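Local coordinates for epidermal growth factor receptor pathway substrate 8-like protein 1 (Mus musculus, PDB 2CY5), which probably binds short peptide motifs of partner proteins through its phosphotyrosine-binding (PTB) domain, as part of signalling linked to the epidermal growth factor receptor, at residues 53-58 with 124-129; 80-85 with 95-100; 9-14 with 115-120; 74-79 with 128-133. All blocks are in the same frame, centred on the assembly; numbering follows the deposited sequence.

Contact 1. Residues 53-58 with 124-129. With CA (calcium ion), chain B.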
# COMPACT_ATOMS: atom_id res chain seq x y z
N LEU A 53 -10.17 7.90 11.20
CA LEU A 53 -10.74 6.94 10.25
C LEU A 53 -12.18 7.41 9.87
O LEU A 53 -13.09 7.64 10.77
CB LEU A 53 -10.71 5.50 10.87
CG LEU A 53 -11.16 4.39 9.89
CD1 LEU A 53 -10.93 2.93 10.44
CD2 LEU A 53 -12.70 4.43 9.72
N ARG A 54 -12.36 7.72 8.60
CA ARG A 54 -13.62 8.20 8.09
C ARG A 54 -14.39 7.23 7.23
O ARG A 54 -13.85 6.61 6.32
CB ARG A 54 -13.37 9.55 7.46
CG ARG A 54 -14.66 10.21 6.93
CD ARG A 54 -14.46 11.59 6.19
NE ARG A 54 -13.87 12.61 7.08
CZ ARG A 54 -13.31 13.75 6.62
NH1 ARG A 54 -13.25 14.03 5.31
NH2 ARG A 54 -12.80 14.61 7.47
N VAL A 55 -15.66 6.90 7.60
CA VAL A 55 -16.44 5.97 6.75
C VAL A 55 -17.46 6.79 5.97
O VAL A 55 -18.22 7.56 6.60
CB VAL A 55 -17.13 5.04 7.65
CG1 VAL A 55 -17.85 4.01 6.90
CG2 VAL A 55 -16.03 4.35 8.65
N SER A 56 -17.46 6.69 4.65
CA SER A 56 -18.42 7.40 3.80
C SER A 56 -19.08 6.39 3.01
O SER A 56 -18.70 5.21 3.02
CB SER A 56 -17.70 8.41 2.96
OG SER A 56 -17.12 7.78 1.89
N PRO A 57 -20.14 6.73 2.27
CA PRO A 57 -20.76 5.61 1.56
C PRO A 57 -19.97 5.02 0.38
O PRO A 57 -20.41 4.08 -0.16
CB PRO A 57 -22.08 6.20 0.99
CG PRO A 57 -22.35 7.32 2.07
CD PRO A 57 -20.96 7.96 2.20
N SER A 58 -18.92 5.67 -0.06
CA SER A 58 -18.10 5.11 -1.17
C SER A 58 -16.72 4.60 -0.77
O SER A 58 -16.11 3.92 -1.57
CB SER A 58 -17.88 6.16 -2.22
OG SER A 58 -17.16 7.24 -1.65
N GLU A 124 -19.37 -2.13 12.72
CA GLU A 124 -20.76 -2.14 12.24
C GLU A 124 -20.96 -1.12 11.24
O GLU A 124 -21.68 -1.40 10.35
CB GLU A 124 -21.80 -1.86 13.38
CG GLU A 124 -22.14 -3.02 14.25
CD GLU A 124 -23.07 -2.44 15.42
OE1 GLU A 124 -22.56 -2.08 16.55
OE2 GLU A 124 -24.28 -2.26 15.13
N ASP A 125 -20.35 0.06 11.36
CA ASP A 125 -20.50 1.11 10.40
C ASP A 125 -19.92 0.76 9.03
O ASP A 125 -20.58 0.86 7.94
CB ASP A 125 -19.81 2.36 10.97
CG ASP A 125 -20.09 3.62 10.11
OD1 ASP A 125 -20.92 3.53 9.20
OD2 ASP A 125 -19.55 4.70 10.38
N ILE A 126 -18.71 0.19 9.06
CA ILE A 126 -18.12 -0.21 7.75
C ILE A 126 -18.90 -1.31 7.19
O ILE A 126 -19.19 -1.31 6.00
CB ILE A 126 -16.63 -0.67 7.96
CG1 ILE A 126 -15.88 0.65 8.39
CG2 ILE A 126 -16.10 -1.53 6.70
CD1 ILE A 126 -14.35 0.36 8.82
N GLN A 127 -19.31 -2.27 8.01
CA GLN A 127 -20.09 -3.43 7.40
C GLN A 127 -21.47 -2.92 6.81
O GLN A 127 -21.91 -3.40 5.76
CB GLN A 127 -20.40 -4.47 8.45
CG GLN A 127 -21.05 -5.71 7.86
CD GLN A 127 -20.22 -6.35 6.73
OE1 GLN A 127 -19.02 -6.70 6.95
NE2 GLN A 127 -20.83 -6.51 5.50
N GLY A 128 -22.12 -1.98 7.51
CA GLY A 128 -23.34 -1.35 6.96
C GLY A 128 -23.04 -0.64 5.63
O GLY A 128 -23.84 -0.79 4.64
N ALA A 129 -21.88 0.01 5.54
CA ALA A 129 -21.55 0.73 4.31
C ALA A 129 -21.22 -0.29 3.22
O ALA A 129 -21.69 -0.10 2.07
CB ALA A 129 -20.43 1.80 4.49
CA CA B . -22.53 4.86 8.07
O HOH W 1 -20.67 6.34 8.30
O HOH W 2 -22.80 2.68 7.46
O HOH W 3 -21.95 5.34 5.76
O HOH W 4 -23.54 4.66 10.18
O HOH W 5 -24.87 4.58 7.51
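The Asp125 carboxylate has Val55 against one of its flat faces, the two side chains meeting tip to tip: Val55 CG1 sits over Asp125 CG, 3.9 Å away, and CB of Val55 comes within 3.7 Å of Asp125 OD2. Close to the carboxylate plane lie the calcium ion, beyond OD1, and water 1, between the two oxygens. Asp125 CG, anti to its backbone N (chi1 -172°), points off the helix toward strand 49-55, and OD1 binds the calcium ion at 2.4 Å. OD2 is instead held by a hydrogen bond with Tyr11, while water 1 lies 2.9 Å from Asp125 OD2 and also approaches Val55 O. Five waters and the carbonyl of Ala6 complete the metal site. The rest is apolar: the Val55 and Ile126 side chains cross at about a right angle, Val55 CG2 lying 3.7 Å from Ile126 CG1, while Val55 CG1 reaches Ala129 CB at 4.2 Å. An alanine at Val55 would probably open a gap beside Ile126 and Ala129 and, without CG1, leave the carboxylate carbon less covered. The carboxylate thus lies on hydrocarbon with its oxygens divided between calcium and hydrogen bonding, and the ion probably helps to offset its charge.

Contact 2. Residues 80-85 with 95-100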
# COMPACT_ATOMS: atom_id res chain seq x y z
N VAL A 80 -12.24 -6.49 1.70
CA VAL A 80 -12.69 -7.82 1.49
C VAL A 80 -13.19 -8.29 2.78
O VAL A 80 -13.95 -9.21 2.79
CB VAL A 80 -11.57 -8.78 0.87
CG1 VAL A 80 -10.38 -8.03 0.27
CG2 VAL A 80 -10.88 -9.54 1.94
N ARG A 81 -12.77 -7.71 3.90
CA ARG A 81 -13.30 -8.16 5.20
C ARG A 81 -13.13 -7.12 6.31
O ARG A 81 -12.07 -6.42 6.39
CB ARG A 81 -12.59 -9.38 5.74
CG ARG A 81 -13.39 -9.85 6.94
CD ARG A 81 -13.25 -11.39 7.22
NE ARG A 81 -13.96 -11.79 8.41
CZ ARG A 81 -13.63 -12.82 9.14
NH1 ARG A 81 -12.60 -13.60 8.76
NH2 ARG A 81 -14.22 -12.98 10.32
N CYS A 82 -14.09 -7.07 7.28
CA CYS A 82 -13.89 -6.10 8.35
C CYS A 82 -14.36 -6.80 9.61
O CYS A 82 -15.48 -7.32 9.57
CB CYS A 82 -14.78 -4.85 8.06
SG CYS A 82 -14.64 -3.71 9.46
N ASP A 83 -13.57 -6.91 10.69
CA ASP A 83 -13.99 -7.59 11.91
C ASP A 83 -13.44 -6.83 13.10
O ASP A 83 -12.65 -5.86 12.94
CB ASP A 83 -13.48 -8.94 11.98
CG ASP A 83 -14.42 -9.91 12.87
OD1 ASP A 83 -14.20 -11.12 12.97
OD2 ASP A 83 -15.38 -9.42 13.47
N ALA A 84 -13.91 -7.15 14.30
CA ALA A 84 -13.38 -6.50 15.47
C ALA A 84 -12.99 -7.69 16.33
O ALA A 84 -13.70 -8.70 16.36
CB ALA A 84 -14.40 -5.68 16.19
N VAL A 85 -11.92 -7.62 17.07
CA VAL A 85 -11.55 -8.80 17.86
C VAL A 85 -10.80 -8.38 19.08
O VAL A 85 -10.22 -7.29 19.07
CB VAL A 85 -10.75 -9.85 17.01
CG1 VAL A 85 -9.49 -9.28 16.52
CG2 VAL A 85 -10.45 -11.10 17.86
N LEU A 95 -9.77 -3.39 15.55
CA LEU A 95 -10.53 -3.33 14.35
C LEU A 95 -9.60 -4.00 13.24
O LEU A 95 -8.42 -3.60 13.02
CB LEU A 95 -10.76 -1.88 13.96
CG LEU A 95 -11.41 -1.86 12.53
CD1 LEU A 95 -12.86 -2.40 12.51
CD2 LEU A 95 -11.49 -0.30 11.99
N LEU A 96 -10.08 -5.02 12.58
CA LEU A 96 -9.26 -5.61 11.53
C LEU A 96 -9.90 -5.30 10.21
O LEU A 96 -11.16 -5.41 9.99
CB LEU A 96 -9.24 -7.08 11.77
CG LEU A 96 -8.20 -7.93 11.06
CD1 LEU A 96 -8.13 -9.32 11.67
CD2 LEU A 96 -8.69 -8.04 9.78
N LEU A 97 -9.12 -4.81 9.27
CA LEU A 97 -9.63 -4.57 7.89
C LEU A 97 -8.72 -5.32 6.88
O LEU A 97 -7.50 -5.16 6.91
CB LEU A 97 -9.64 -3.08 7.46
CG LEU A 97 -10.72 -2.16 7.86
CD1 LEU A 97 -10.23 -0.71 7.43
CD2 LEU A 97 -11.93 -2.57 7.03
N VAL A 98 -9.29 -6.16 6.03
CA VAL A 98 -8.44 -6.79 5.02
C VAL A 98 -8.83 -6.08 3.73
O VAL A 98 -10.05 -6.01 3.40
CB VAL A 98 -8.77 -8.26 4.92
CG1 VAL A 98 -7.87 -8.96 3.69
CG2 VAL A 98 -8.72 -8.91 6.32
N CYS A 99 -7.86 -5.54 2.92
CA CYS A 99 -8.21 -4.84 1.68
C CYS A 99 -7.43 -5.60 0.54
O CYS A 99 -6.36 -6.26 0.82
CB CYS A 99 -7.67 -3.44 1.76
SG CYS A 99 -8.60 -2.68 3.08
N GLN A 100 -7.92 -5.50 -0.67
CA GLN A 100 -7.15 -6.08 -1.85
C GLN A 100 -7.11 -4.87 -2.73
O GLN A 100 -8.15 -4.46 -3.35
CB GLN A 100 -7.95 -7.23 -2.54
CG GLN A 100 -7.26 -7.73 -3.93
CD GLN A 100 -5.78 -8.08 -3.66
OE1 GLN A 100 -4.85 -7.32 -3.95
NE2 GLN A 100 -5.58 -9.20 -3.06
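Val98 O takes two backbone donors from across the sheet: Val80 N at 2.8 Å, nearly straight at 167°, and Arg81 N at a longer 3.2 Å. Arg81 O returns the pairing by accepting from Val98 N at 2.8 Å. One two-residue step along, Asp83 and Leu96 form a reciprocal pair, with Asp83 N giving to Leu96 O and Leu96 N to Asp83 O, the latter a short 2.7 Å bond at 171°. Between these pairs Cys82 faces Leu97 at a non-hydrogen-bonded position, where the CA of each leans on a carbonyl opposite. The backbones of Leu95, Leu97 and Cys99 turn to the other neighbour and bond Phe112, His110 and Asp108 of strand 108-114. The Asp83 carboxylate is used within its own strand: OD1 makes a salt bridge to Arg81 NH2 at 3.2 Å, and OD2 accepts a weak bond from Ala84 N. Side chains pack on both faces. On one, Cys82 SG touches CD1 of Leu95 and CD2 of Leu97, both at 3.8 Å, with Ile126 of helix 118-133 lying over it. On the other, Arg81 CB meets Val98 CG2 at 3.9 Å. At the bulge itself, Val80 CG2 comes to 3.5 Å from Val98 CG1. Val80 and Arg81 opposite Val98 make a classic beta bulge in an antiparallel hairpin. Strand 79-85 is outermost in this sheet and lies beside the C-terminal helix; in PTB relatives the bound peptide adds to the equivalent strand edge.

Contact 3. Residues 9-14 with 115-120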
# COMPACT_ATOMS: atom_id res chain seq x y z
N SER A 9 -19.13 9.20 8.89
CA SER A 9 -18.85 9.35 10.29
C SER A 9 -17.33 9.26 10.38
O SER A 9 -16.66 8.63 9.47
CB SER A 9 -19.43 8.17 11.07
OG SER A 9 -20.81 7.94 10.87
N GLN A 10 -16.78 9.79 11.45
CA GLN A 10 -15.31 9.65 11.78
C GLN A 10 -15.04 9.17 13.14
O GLN A 10 -15.81 9.40 14.10
CB GLN A 10 -14.47 10.88 11.68
CG GLN A 10 -15.28 12.09 11.49
CD GLN A 10 -14.36 13.29 11.36
OE1 GLN A 10 -13.94 13.65 10.24
NE2 GLN A 10 -13.97 13.85 12.52
N TYR A 11 -13.92 8.51 13.28
CA TYR A 11 -13.50 7.94 14.54
C TYR A 11 -11.98 8.16 14.71
O TYR A 11 -11.20 8.19 13.68
CB TYR A 11 -13.70 6.45 14.49
CG TYR A 11 -15.10 6.13 14.11
CD1 TYR A 11 -15.45 5.87 12.76
CD2 TYR A 11 -16.11 6.08 15.10
CE1 TYR A 11 -16.77 5.54 12.37
CE2 TYR A 11 -17.46 5.71 14.73
CZ TYR A 11 -17.77 5.44 13.40
OH TYR A 11 -18.98 5.05 12.99
N HIS A 12 -11.57 8.48 15.92
CA HIS A 12 -10.13 8.54 16.12
C HIS A 12 -9.69 7.10 16.46
O HIS A 12 -10.36 6.40 17.25
CB HIS A 12 -9.77 9.42 17.26
CG HIS A 12 -10.00 10.87 16.95
ND1 HIS A 12 -8.96 11.76 16.76
CD2 HIS A 12 -11.14 11.56 16.71
CE1 HIS A 12 -9.46 12.92 16.42
NE2 HIS A 12 -10.78 12.82 16.38
N VAL A 13 -8.59 6.64 15.82
CA VAL A 13 -8.11 5.32 16.16
C VAL A 13 -6.58 5.42 16.19
O VAL A 13 -6.04 6.40 15.71
CB VAL A 13 -8.48 4.28 15.00
CG1 VAL A 13 -10.00 4.20 14.84
CG2 VAL A 13 -7.82 4.73 13.73
N ASN A 14 -5.95 4.33 16.61
CA ASN A 14 -4.48 4.22 16.51
C ASN A 14 -4.22 3.12 15.49
O ASN A 14 -4.58 1.94 15.69
CB ASN A 14 -3.94 3.69 17.88
CG ASN A 14 -3.87 4.85 18.94
OD1 ASN A 14 -3.79 5.92 18.60
ND2 ASN A 14 -3.94 4.53 20.15
N LEU A 115 -10.29 3.80 20.30
CA LEU A 115 -10.12 4.48 21.57
C LEU A 115 -11.50 4.45 22.35
O LEU A 115 -12.07 3.41 22.66
CB LEU A 115 -9.71 5.88 21.26
CG LEU A 115 -8.44 5.77 20.31
CD1 LEU A 115 -8.01 7.13 19.71
CD2 LEU A 115 -7.31 5.23 21.27
N LEU A 116 -12.05 5.63 22.58
CA LEU A 116 -13.30 5.63 23.39
C LEU A 116 -14.49 4.88 22.69
O LEU A 116 -15.23 4.15 23.34
CB LEU A 116 -13.68 7.10 23.73
CG LEU A 116 -14.79 7.18 24.79
CD1 LEU A 116 -14.52 6.55 26.16
CD2 LEU A 116 -14.85 8.73 24.99
N LEU A 117 -14.60 5.01 21.37
CA LEU A 117 -15.64 4.35 20.63
C LEU A 117 -15.43 2.86 20.32
O LEU A 117 -16.31 2.26 19.82
CB LEU A 117 -15.99 5.17 19.37
CG LEU A 117 -16.57 6.55 19.83
CD1 LEU A 117 -16.80 7.53 18.69
CD2 LEU A 117 -17.98 6.29 20.55
N GLY A 118 -14.35 2.23 20.72
CA GLY A 118 -14.17 0.79 20.50
C GLY A 118 -14.12 0.46 19.01
O GLY A 118 -14.46 1.28 18.15
N ALA A 119 -13.86 -0.77 18.69
CA ALA A 119 -13.71 -1.23 17.30
C ALA A 119 -15.05 -1.76 16.85
O ALA A 119 -15.34 -1.80 15.68
CB ALA A 119 -12.66 -2.51 17.26
N GLU A 120 -15.88 -2.23 17.81
CA GLU A 120 -17.17 -2.83 17.43
C GLU A 120 -18.11 -1.87 16.73
O GLU A 120 -18.80 -2.29 15.74
CB GLU A 120 -17.92 -3.32 18.66
CG GLU A 120 -19.08 -4.10 18.20
CD GLU A 120 -18.60 -5.44 17.57
OE1 GLU A 120 -19.34 -5.85 16.62
OE2 GLU A 120 -17.54 -6.02 18.06
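Leu115 and Leu117 make a van der Waals contact with strand 9-20 at the margin of the domain, from the type I turn that joins strand 108-114 to the C-terminal helix; one leucine lies on backbone and amide, the other on a ring. No hydrogen bond crosses between the two segments. Leu115 carries most of it, lying over the backbone of the strand: its CD1 is 3.5 Å from His12 O and 3.8 Å from His12 CB. The Leu115 and Asn14 side chains cross at about a right angle, with Leu115 CD2 3.6 Å from Asn14 ND2, whose hydrogen bond goes to Gln113. Further back along the strand, CD1 of Leu117 meets the edge of the Tyr11 ring near its plane, 3.9 Å from Tyr11 CD2. The ring also touches Ile122 of the helix. The turn itself is closed by Gly118 N bonding Leu115 O, and the positive phi of Gly118 (64°) suits glycine. An alanine in place of Leu115 would probably leave His12 CB and the Asn14 amide without their methyl neighbours and let the turn shift against the strand. Between these two segments the fit rests on van der Waals contact; the polar ties, from Asn14 to Gln113, lie just beside it.

Contact 4. Residues 74-79 with 128-133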
# COMPACT_ATOMS: atom_id res chain seq x y z
N TYR A 74 -9.52 3.68 0.96
CA TYR A 74 -9.91 2.42 0.40
C TYR A 74 -11.36 2.42 -0.05
O TYR A 74 -12.29 2.41 0.77
CB TYR A 74 -9.75 1.36 1.47
CG TYR A 74 -8.41 1.35 2.20
CD1 TYR A 74 -8.25 2.07 3.39
CD2 TYR A 74 -7.28 0.65 1.67
CE1 TYR A 74 -7.04 2.14 4.06
CE2 TYR A 74 -6.04 0.69 2.33
CZ TYR A 74 -5.92 1.46 3.54
OH TYR A 74 -4.72 1.65 4.22
N PRO A 75 -11.60 2.44 -1.35
CA PRO A 75 -12.96 2.41 -1.89
C PRO A 75 -13.56 1.12 -1.38
O PRO A 75 -12.82 0.11 -1.20
CB PRO A 75 -12.75 2.35 -3.42
CG PRO A 75 -11.38 1.82 -3.56
CD PRO A 75 -10.54 2.40 -2.41
N LEU A 76 -14.89 1.08 -1.21
CA LEU A 76 -15.50 -0.03 -0.56
C LEU A 76 -15.32 -1.28 -1.36
O LEU A 76 -15.29 -2.34 -0.80
CB LEU A 76 -16.98 0.27 -0.34
CG LEU A 76 -17.17 1.43 0.71
CD1 LEU A 76 -18.74 1.51 0.98
CD2 LEU A 76 -16.48 1.19 2.14
N ASP A 77 -15.15 -1.13 -2.65
CA ASP A 77 -14.93 -2.31 -3.54
C ASP A 77 -13.62 -3.09 -3.17
O ASP A 77 -13.52 -4.24 -3.41
CB ASP A 77 -14.74 -1.77 -4.97
CG ASP A 77 -14.89 -2.81 -5.97
OD1 ASP A 77 -14.52 -2.55 -7.14
OD2 ASP A 77 -15.40 -3.88 -5.54
N ALA A 78 -12.59 -2.36 -2.65
CA ALA A 78 -11.31 -2.88 -2.18
C ALA A 78 -11.40 -3.58 -0.82
O ALA A 78 -10.52 -4.33 -0.47
CB ALA A 78 -10.29 -1.68 -2.09
N ILE A 79 -12.43 -3.39 -0.01
CA ILE A 79 -12.45 -4.09 1.33
C ILE A 79 -12.96 -5.51 1.25
O ILE A 79 -14.06 -5.73 0.84
CB ILE A 79 -13.31 -3.19 2.33
CG1 ILE A 79 -12.68 -1.80 2.29
CG2 ILE A 79 -13.40 -3.75 3.70
CD1 ILE A 79 -13.36 -0.79 3.22
N GLY A 128 -22.12 -1.98 7.51
CA GLY A 128 -23.34 -1.35 6.96
C GLY A 128 -23.04 -0.64 5.63
O GLY A 128 -23.84 -0.79 4.64
N ALA A 129 -21.88 0.01 5.54
CA ALA A 129 -21.55 0.73 4.31
C ALA A 129 -21.22 -0.29 3.22
O ALA A 129 -21.69 -0.10 2.07
CB ALA A 129 -20.43 1.80 4.49
N LEU A 130 -20.58 -1.41 3.56
CA LEU A 130 -20.29 -2.45 2.62
C LEU A 130 -21.60 -3.08 2.10
O LEU A 130 -21.76 -3.18 0.89
CB LEU A 130 -19.45 -3.61 3.30
CG LEU A 130 -18.04 -3.10 3.52
CD1 LEU A 130 -17.12 -4.21 4.17
CD2 LEU A 130 -17.44 -2.92 2.15
N GLN A 131 -22.50 -3.49 2.96
CA GLN A 131 -23.77 -4.04 2.53
C GLN A 131 -24.44 -3.08 1.58
O GLN A 131 -24.94 -3.46 0.53
CB GLN A 131 -24.76 -4.18 3.66
CG GLN A 131 -24.40 -5.24 4.66
CD GLN A 131 -25.26 -5.19 6.03
OE1 GLN A 131 -24.89 -5.86 7.03
NE2 GLN A 131 -26.38 -4.42 6.05
N ASN A 132 -24.50 -1.82 1.96
CA ASN A 132 -25.15 -0.85 1.13
C ASN A 132 -24.50 -0.83 -0.26
O ASN A 132 -25.16 -1.09 -1.28
CB ASN A 132 -25.04 0.54 1.77
CG ASN A 132 -25.72 1.63 0.92
OD1 ASN A 132 -25.28 2.78 0.92
ND2 ASN A 132 -26.80 1.26 0.20
N TYR A 133 -23.24 -0.48 -0.31
CA TYR A 133 -22.49 -0.41 -1.55
C TYR A 133 -22.72 -1.65 -2.43
O TYR A 133 -23.05 -1.53 -3.60
CB TYR A 133 -21.02 -0.31 -1.21
CG TYR A 133 -20.16 -0.19 -2.40
CD1 TYR A 133 -19.94 1.04 -2.98
CD2 TYR A 133 -19.59 -1.32 -2.97
CE1 TYR A 133 -19.18 1.15 -4.09
CE2 TYR A 133 -18.82 -1.23 -4.10
CZ TYR A 133 -18.62 0.01 -4.64
OH TYR A 133 -17.81 0.13 -5.75
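Leu76 makes a CH-pi contact with Tyr133: its CB stands over one face of the ring, 4.0 Å from the centroid and 18° off the normal, displaced toward the rim. Tyr133 CG is anti to its backbone N (chi1 -178°), which sends CG off the helix toward the 3-10 turn 76-78, and the two side chains slide past each other in opposite directions. Aliphatic packing makes up most of the rest. Leu76 CD1 wedges between Tyr133 CB, at 3.6 Å, and Ala129 CB, at 3.9 Å. Leu130 divides its two methyls: CD1 meets Ile79 CG2 at 3.8 Å, while CD2 lies near Leu76 CB. Ile79 and Leu130 cross at about a right angle. Contacts between carbon and oxygen fill in around these. Leu76 CD1 lies 3.5 Å from Ala129 O, Leu130 CD2 approaches Leu76 O, and the Tyr133 hydroxyl oxygen sits 3.7 Å from Asp77 CB. No hydrogen bond joins 74-79 to the helix; Ile79 N to Leu76 O closes the 3-10 turn. Leu76 and Ile79 also touch Val60 of strand 59-63. The arrangement belongs to the PTB domain, a member of the PH superfold, in which a C-terminal helix packs against the strongly bent sheet; here its last turns meet the link between strands 70-75 and 79-85.

Overall arrangement
From the N terminus, residues 9-14 open contact 3, 53-58 open contact 1, 74-79 open contact 4 and 80-85 open contact 2. Contact 2 closes first, at 95-100, as a short hairpin lying within the spans of the other three. Contact 3 closes at 115-120, contact 1 at 124-129 and contact 4 at 128-133, so contact 3 crosses both of them, while 1 and 4 finish on a shared piece of helix 118-133. That helix and the turn leading into it thereby meet strand 9-20, strand 49-55 and the link after strand 70-75 in succession. Contact 2 joins strands 79-85 and 94-99, at the far edge of the sheet, and its Leu97 touches Ile126 of contact 1.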